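Local coordinates for Non-structural protein NS2 (Bluetongue virus, PDB 1UTY) that binds single-stranded RNA through its N-terminal domain, the part of this viral phosphoprotein described here, at residues A[65-78]-A[87-101]. Sequence-based numbering, arbitrary orientation. Where two conformers were deposited one is given.
Sequences AYRIQDGQDIISLM and TTERWEEWKFEGVSV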
loop_
_atom_site.group_PDB
_atom_site.type_symbol
_atom_site.label_atom_id
_atom_site.label_comp_id
_atom_site.label_asym_id
_atom_site.label_seq_id
_atom_site.Cartn_x
_atom_site.Cartn_y
_atom_site.Cartn_z
ATOM N N ALA A 65 2.264 -4.871 -11.161
ATOM C CA ALA A 65 2.767 -5.271 -9.866
ATOM C C ALA A 65 1.735 -4.883 -8.811
ATOM O O ALA A 65 1.379 -3.717 -8.695
ATOM C CB ALA A 65 4.073 -4.572 -9.590
ATOM N N TYR A 66 1.250 -5.869 -8.055
ATOM C CA TYR A 66 0.222 -5.646 -7.042
ATOM C C TYR A 66 0.666 -6.183 -5.678
ATOM O O TYR A 66 1.065 -7.336 -5.548
ATOM C CB TYR A 66 -1.089 -6.309 -7.454
ATOM C CG TYR A 66 -1.613 -5.881 -8.806
ATOM C CD1 TYR A 66 -2.369 -4.730 -8.934
ATOM C CD2 TYR A 66 -1.365 -6.640 -9.957
ATOM C CE1 TYR A 66 -2.859 -4.331 -10.155
ATOM C CE2 TYR A 66 -1.865 -6.257 -11.188
ATOM C CZ TYR A 66 -2.611 -5.093 -11.272
ATOM O OH TYR A 66 -3.123 -4.657 -12.460
ATOM N N ARG A 67 0.596 -5.326 -4.669
ATOM C CA ARG A 67 0.947 -5.712 -3.309
ATOM C C ARG A 67 -0.275 -5.594 -2.421
ATOM O O ARG A 67 -0.738 -4.491 -2.143
ATOM C CB ARG A 67 2.073 -4.824 -2.783
ATOM C CG ARG A 67 2.515 -5.113 -1.355
ATOM C CD ARG A 67 3.892 -4.536 -1.031
ATOM N NE ARG A 67 4.960 -5.518 -1.267
ATOM C CZ ARG A 67 6.264 -5.226 -1.387
ATOM N NH1 ARG A 67 6.697 -3.956 -1.323
ATOM N NH2 ARG A 67 7.141 -6.212 -1.569
ATOM N N ILE A 68 -0.810 -6.727 -1.983
ATOM C CA ILE A 68 -1.941 -6.686 -1.071
ATOM C C ILE A 68 -1.450 -6.408 0.339
ATOM O O ILE A 68 -0.603 -7.127 0.841
ATOM C CB ILE A 68 -2.753 -7.987 -1.120
ATOM C CG1 ILE A 68 -3.405 -8.155 -2.494
ATOM C CG2 ILE A 68 -3.804 -7.994 -0.006
ATOM C CD1 ILE A 68 -3.751 -9.603 -2.851
ATOM N N GLN A 69 -1.986 -5.361 0.970
ATOM C CA GLN A 69 -1.548 -5.009 2.321
ATOM C C GLN A 69 -2.600 -5.177 3.408
ATOM O O GLN A 69 -3.525 -4.367 3.582
ATOM C CB GLN A 69 -0.897 -3.634 2.360
ATOM C CG GLN A 69 0.592 -3.742 2.578
ATOM C CD GLN A 69 1.380 -3.057 1.500
ATOM O OE1 GLN A 69 0.834 -2.725 0.450
ATOM N NE2 GLN A 69 2.668 -2.823 1.754
ATOM N N ASP A 70 -2.412 -6.257 4.145
ATOM C CA ASP A 70 -3.362 -6.696 5.132
ATOM C C ASP A 70 -2.670 -6.755 6.490
ATOM O O ASP A 70 -2.484 -7.827 7.069
ATOM C CB ASP A 70 -3.917 -8.060 4.714
ATOM C CG ASP A 70 -5.072 -8.496 5.563
ATOM O OD1 ASP A 70 -5.551 -7.669 6.383
ATOM O OD2 ASP A 70 -5.554 -9.655 5.483
ATOM N N GLY A 71 -2.292 -5.583 6.992
ATOM C CA GLY A 71 -1.588 -5.496 8.258
ATOM C C GLY A 71 -0.202 -6.084 8.149
ATOM O O GLY A 71 0.635 -5.576 7.389
ATOM N N GLN A 72 0.026 -7.166 8.887
ATOM C CA GLN A 72 1.311 -7.862 8.870
ATOM C C GLN A 72 1.431 -8.787 7.652
ATOM O O GLN A 72 2.538 -9.089 7.212
ATOM C CB GLN A 72 1.514 -8.654 10.172
ATOM N N ASP A 73 0.289 -9.225 7.115
ATOM C CA ASP A 73 0.239 -10.086 5.936
ATOM C C ASP A 73 0.346 -9.253 4.667
ATOM O O ASP A 73 -0.542 -8.453 4.353
ATOM C CB ASP A 73 -1.057 -10.898 5.910
ATOM C CG ASP A 73 -1.127 -11.932 7.013
ATOM O OD1 ASP A 73 -0.078 -12.308 7.581
ATOM O OD2 ASP A 73 -2.206 -12.434 7.385
ATOM N N ILE A 74 1.448 -9.444 3.946
ATOM C CA ILE A 74 1.716 -8.727 2.700
ATOM C C ILE A 74 1.948 -9.742 1.580
ATOM O O ILE A 74 2.859 -10.575 1.668
ATOM C CB ILE A 74 2.937 -7.786 2.871
ATOM C CG1 ILE A 74 2.727 -6.834 4.057
ATOM C CG2 ILE A 74 3.140 -6.963 1.648
ATOM C CD1 ILE A 74 3.990 -6.357 4.723
ATOM N N ILE A 75 1.116 -9.678 0.544
ATOM C CA ILE A 75 1.236 -10.567 -0.615
ATOM C C ILE A 75 1.640 -9.781 -1.866
ATOM O O ILE A 75 0.906 -8.900 -2.303
ATOM C CB ILE A 75 -0.086 -11.338 -0.857
ATOM C CG1 ILE A 75 -0.606 -11.943 0.452
ATOM C CG2 ILE A 75 0.127 -12.452 -1.876
ATOM C CD1 ILE A 75 -1.989 -11.483 0.844
ATOM N N SER A 76 2.802 -10.097 -2.430
ATOM C CA SER A 76 3.311 -9.367 -3.593
ATOM C C SER A 76 3.155 -10.205 -4.847
ATOM O O SER A 76 3.616 -11.344 -4.893
ATOM C CB SER A 76 4.789 -8.999 -3.430
ATOM O OG SER A 76 5.004 -8.271 -2.243
ATOM N N LEU A 77 2.531 -9.633 -5.870
ATOM C CA LEU A 77 2.225 -10.392 -7.072
ATOM C C LEU A 77 2.632 -9.649 -8.338
ATOM O O LEU A 77 2.334 -8.453 -8.508
ATOM C CB LEU A 77 0.741 -10.730 -7.140
ATOM C CG LEU A 77 0.101 -11.455 -5.964
ATOM C CD1 LEU A 77 -0.663 -10.438 -5.077
ATOM C CD2 LEU A 77 -0.821 -12.550 -6.481
ATOM N N MET A 78 3.325 -10.369 -9.210
ATOM C CA MET A 78 3.556 -9.911 -10.570
ATOM C C MET A 78 2.592 -10.626 -11.504
ATOM O O MET A 78 2.693 -11.839 -11.708
ATOM C CB MET A 78 4.993 -10.190 -10.991
ATOM C CG MET A 78 6.039 -9.421 -10.218
ATOM S SD MET A 78 5.803 -7.631 -10.312
ATOM C CE MET A 78 7.265 -7.133 -9.501
ATOM N N THR A 87 4.447 -13.994 -3.741
ATOM C CA THR A 87 5.148 -14.259 -2.509
ATOM C C THR A 87 4.540 -13.523 -1.333
ATOM O O THR A 87 3.945 -12.433 -1.459
ATOM C CB THR A 87 6.643 -13.935 -2.651
ATOM O OG1 THR A 87 7.332 -14.351 -1.480
ATOM C CG2 THR A 87 6.876 -12.442 -2.680
ATOM N N THR A 88 4.754 -14.135 -0.190
ATOM C CA THR A 88 4.225 -13.719 1.075
ATOM C C THR A 88 5.328 -13.002 1.847
ATOM O O THR A 88 5.104 -12.452 2.924
ATOM C CB THR A 88 3.763 -15.005 1.771
ATOM O OG1 THR A 88 2.328 -15.059 1.755
ATOM C CG2 THR A 88 4.154 -15.050 3.187
ATOM N N GLU A 89 6.525 -12.997 1.273
ATOM C CA GLU A 89 7.663 -12.374 1.909
ATOM C C GLU A 89 8.100 -11.075 1.205
ATOM O O GLU A 89 7.512 -10.677 0.175
ATOM C CB GLU A 89 8.785 -13.399 2.024
ATOM C CG GLU A 89 8.424 -14.450 3.065
ATOM C CD GLU A 89 9.433 -15.560 3.206
ATOM O OE1 GLU A 89 10.647 -15.277 3.324
ATOM O OE2 GLU A 89 9.002 -16.725 3.220
ATOM N N ARG A 90 9.085 -10.397 1.794
ATOM C CA ARG A 90 9.547 -9.106 1.305
ATOM C C ARG A 90 10.069 -9.299 -0.100
ATOM O O ARG A 90 10.757 -10.278 -0.385
ATOM C CB ARG A 90 10.684 -8.550 2.186
ATOM C CG ARG A 90 10.276 -8.092 3.588
ATOM C CD ARG A 90 9.988 -6.596 3.703
ATOM N NE ARG A 90 11.182 -5.783 3.995
ATOM C CZ ARG A 90 11.343 -4.523 3.578
ATOM N NH1 ARG A 90 10.403 -3.928 2.852
ATOM N NH2 ARG A 90 12.438 -3.848 3.882
ATOM N N TRP A 91 9.742 -8.367 -0.979
ATOM C CA TRP A 91 10.193 -8.452 -2.361
ATOM C C TRP A 91 10.597 -7.065 -2.853
ATOM O O TRP A 91 9.941 -6.461 -3.691
ATOM C CB TRP A 91 9.096 -9.081 -3.232
ATOM C CG TRP A 91 9.624 -9.768 -4.450
ATOM C CD1 TRP A 91 10.936 -9.966 -4.787
ATOM C CD2 TRP A 91 8.847 -10.350 -5.500
ATOM N NE1 TRP A 91 11.017 -10.631 -5.989
ATOM C CE2 TRP A 91 9.749 -10.877 -6.449
ATOM C CE3 TRP A 91 7.468 -10.474 -5.745
ATOM C CZ2 TRP A 91 9.322 -11.517 -7.611
ATOM C CZ3 TRP A 91 7.046 -11.117 -6.904
ATOM C CH2 TRP A 91 7.965 -11.632 -7.819
ATOM N N GLU A 92 11.710 -6.583 -2.328
ATOM C CA GLU A 92 11.981 -5.147 -2.301
ATOM C C GLU A 92 12.780 -4.588 -3.471
ATOM O O GLU A 92 12.949 -3.371 -3.573
ATOM C CB GLU A 92 12.654 -4.773 -0.975
ATOM C CG GLU A 92 11.697 -4.453 0.170
ATOM C CD GLU A 92 10.209 -4.534 -0.183
ATOM O OE1 GLU A 92 9.560 -3.465 -0.233
ATOM O OE2 GLU A 92 9.671 -5.655 -0.377
ATOM N N GLU A 93 13.267 -5.465 -4.344
ATOM C CA GLU A 93 13.931 -5.029 -5.575
ATOM C C GLU A 93 12.934 -4.344 -6.536
ATOM O O GLU A 93 13.340 -3.530 -7.365
ATOM C CB GLU A 93 14.678 -6.204 -6.256
ATOM C CG GLU A 93 13.822 -7.445 -6.514
ATOM C CD GLU A 93 14.613 -8.746 -6.701
ATOM O OE1 GLU A 93 15.489 -8.827 -7.606
ATOM O OE2 GLU A 93 14.327 -9.711 -5.952
ATOM N N TRP A 94 11.641 -4.640 -6.394
ATOM C CA TRP A 94 10.619 -4.141 -7.320
ATOM C C TRP A 94 9.597 -3.225 -6.664
ATOM O O TRP A 94 9.337 -3.343 -5.472
ATOM C CB TRP A 94 9.854 -5.294 -7.985
ATOM C CG TRP A 94 10.652 -6.460 -8.452
ATOM C CD1 TRP A 94 10.598 -7.729 -7.945
ATOM C CD2 TRP A 94 11.609 -6.505 -9.531
ATOM N NE1 TRP A 94 11.463 -8.551 -8.626
ATOM C CE2 TRP A 94 12.099 -7.836 -9.603
ATOM C CE3 TRP A 94 12.118 -5.554 -10.435
ATOM C CZ2 TRP A 94 13.060 -8.251 -10.550
ATOM C CZ3 TRP A 94 13.087 -5.963 -11.387
ATOM C CH2 TRP A 94 13.548 -7.302 -11.423
ATOM N N LYS A 95 9.016 -2.328 -7.468
ATOM C CA LYS A 95 7.895 -1.473 -7.074
ATOM C C LYS A 95 6.590 -2.277 -7.190
ATOM O O LYS A 95 6.471 -3.144 -8.064
ATOM C CB LYS A 95 7.739 -0.282 -8.048
ATOM C CG LYS A 95 8.815 0.789 -8.037
ATOM C CD LYS A 95 8.367 2.077 -8.793
ATOM C CE LYS A 95 9.470 2.562 -9.747
ATOM N NZ LYS A 95 9.754 4.055 -9.753
ATOM N N PHE A 96 5.604 -1.926 -6.361
ATOM C CA PHE A 96 4.255 -2.470 -6.465
ATOM C C PHE A 96 3.217 -1.393 -6.255
ATOM O O PHE A 96 3.453 -0.420 -5.546
ATOM C CB PHE A 96 4.022 -3.532 -5.392
ATOM C CG PHE A 96 4.957 -4.665 -5.483
ATOM C CD1 PHE A 96 6.216 -4.587 -4.895
ATOM C CD2 PHE A 96 4.602 -5.795 -6.189
ATOM C CE1 PHE A 96 7.101 -5.631 -5.017
ATOM C CE2 PHE A 96 5.463 -6.825 -6.320
ATOM C CZ PHE A 96 6.725 -6.762 -5.744
ATOM N N GLU A 97 2.047 -1.599 -6.841
ATOM C CA GLU A 97 0.872 -0.863 -6.423
ATOM C C GLU A 97 0.377 -1.428 -5.086
ATOM O O GLU A 97 -0.073 -2.572 -5.019
ATOM C CB GLU A 97 -0.219 -0.969 -7.476
ATOM C CG GLU A 97 -1.483 -0.223 -7.090
ATOM C CD GLU A 97 -2.595 -0.373 -8.099
ATOM O OE1 GLU A 97 -2.327 -0.780 -9.255
ATOM O OE2 GLU A 97 -3.749 -0.077 -7.732
ATOM N N GLY A 98 0.476 -0.621 -4.030
ATOM C CA GLY A 98 -0.116 -0.937 -2.741
ATOM C C GLY A 98 -1.631 -1.024 -2.830
ATOM O O GLY A 98 -2.322 -0.043 -3.011
ATOM N N VAL A 99 -2.147 -2.234 -2.726
ATOM C CA VAL A 99 -3.571 -2.465 -2.833
ATOM C C VAL A 99 -4.082 -2.648 -1.413
ATOM O O VAL A 99 -3.479 -3.390 -0.614
ATOM C CB VAL A 99 -3.860 -3.732 -3.682
ATOM C CG1 VAL A 99 -5.348 -4.024 -3.748
ATOM C CG2 VAL A 99 -3.271 -3.584 -5.090
ATOM N N SER A 100 -5.170 -1.954 -1.101
ATOM C CA SER A 100 -5.841 -2.083 0.185
ATOM C C SER A 100 -6.856 -3.244 0.248
ATOM O O SER A 100 -7.432 -3.671 -0.767
ATOM C CB SER A 100 -6.563 -0.774 0.530
ATOM O OG SER A 100 -5.646 0.217 0.964
ATOM N N VAL A 101 -7.089 -3.712 1.466
ATOM C CA VAL A 101 -8.049 -4.756 1.728
ATOM C C VAL A 101 -9.276 -4.123 2.359
ATOM O O VAL A 101 -9.163 -3.340 3.292
ATOM C CB VAL A 101 -7.457 -5.791 2.719
ATOM C CG1 VAL A 101 -8.542 -6.661 3.313
ATOM C CG2 VAL A 101 -6.427 -6.630 2.034
HETATM O O HOH W 1 -0.188 -1.926 -10.517
HETATM O O HOH W 2 -5.407 -2.549 3.812
HETATM O O HOH W 3 3.324 -11.477 4.603
HETATM O O HOH W 4 5.061 -9.837 0.111
#
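Arg-67 reaches across the face of its hairpin to Glu-92 in an end-on salt bridge: NH1 lies 3.1 Å from Glu-92 OE1 and NH2 2.9 Å from OE2, each oxygen using its syn lone pair but tilted from the guanidinium plane. CG is anti to the backbone N (chi1 179°) and the chain bends at chi3, which sets the rim of Phe-96, at CD1, over one guanidinium face, their planes 35° apart. From the side, NE and NH2 both donate hydrogen bonds to Ser-76 OG, in the guanidinium plane; with the bonds to Glu-92 they restrict its rotation. The tight part lies around the Phe-96 ring: Ser-76 CB makes an off-centre CH-pi contact, and Met-78 crosses at about a right angle, its CE 3.5 Å from Trp-94 CB. Past the hydrogen-bonded antiparallel pair Ser-76/Thr-87 the contact is looser: water bridges Ile-74 N and Thr-88 O, and another joins Ile-74 O, Ser-76 OG and Glu-89 O. Residues 88-96 cross one face of hairpin 65-78, from the strand ending at Thr-87 to strand 97-110, which pairs parallel with 64-70; on the other face Ile-68 and Val-99 meet Cys-122 of strand 113-123, and Leu-77 packs on Leu-58 of strand 56-59.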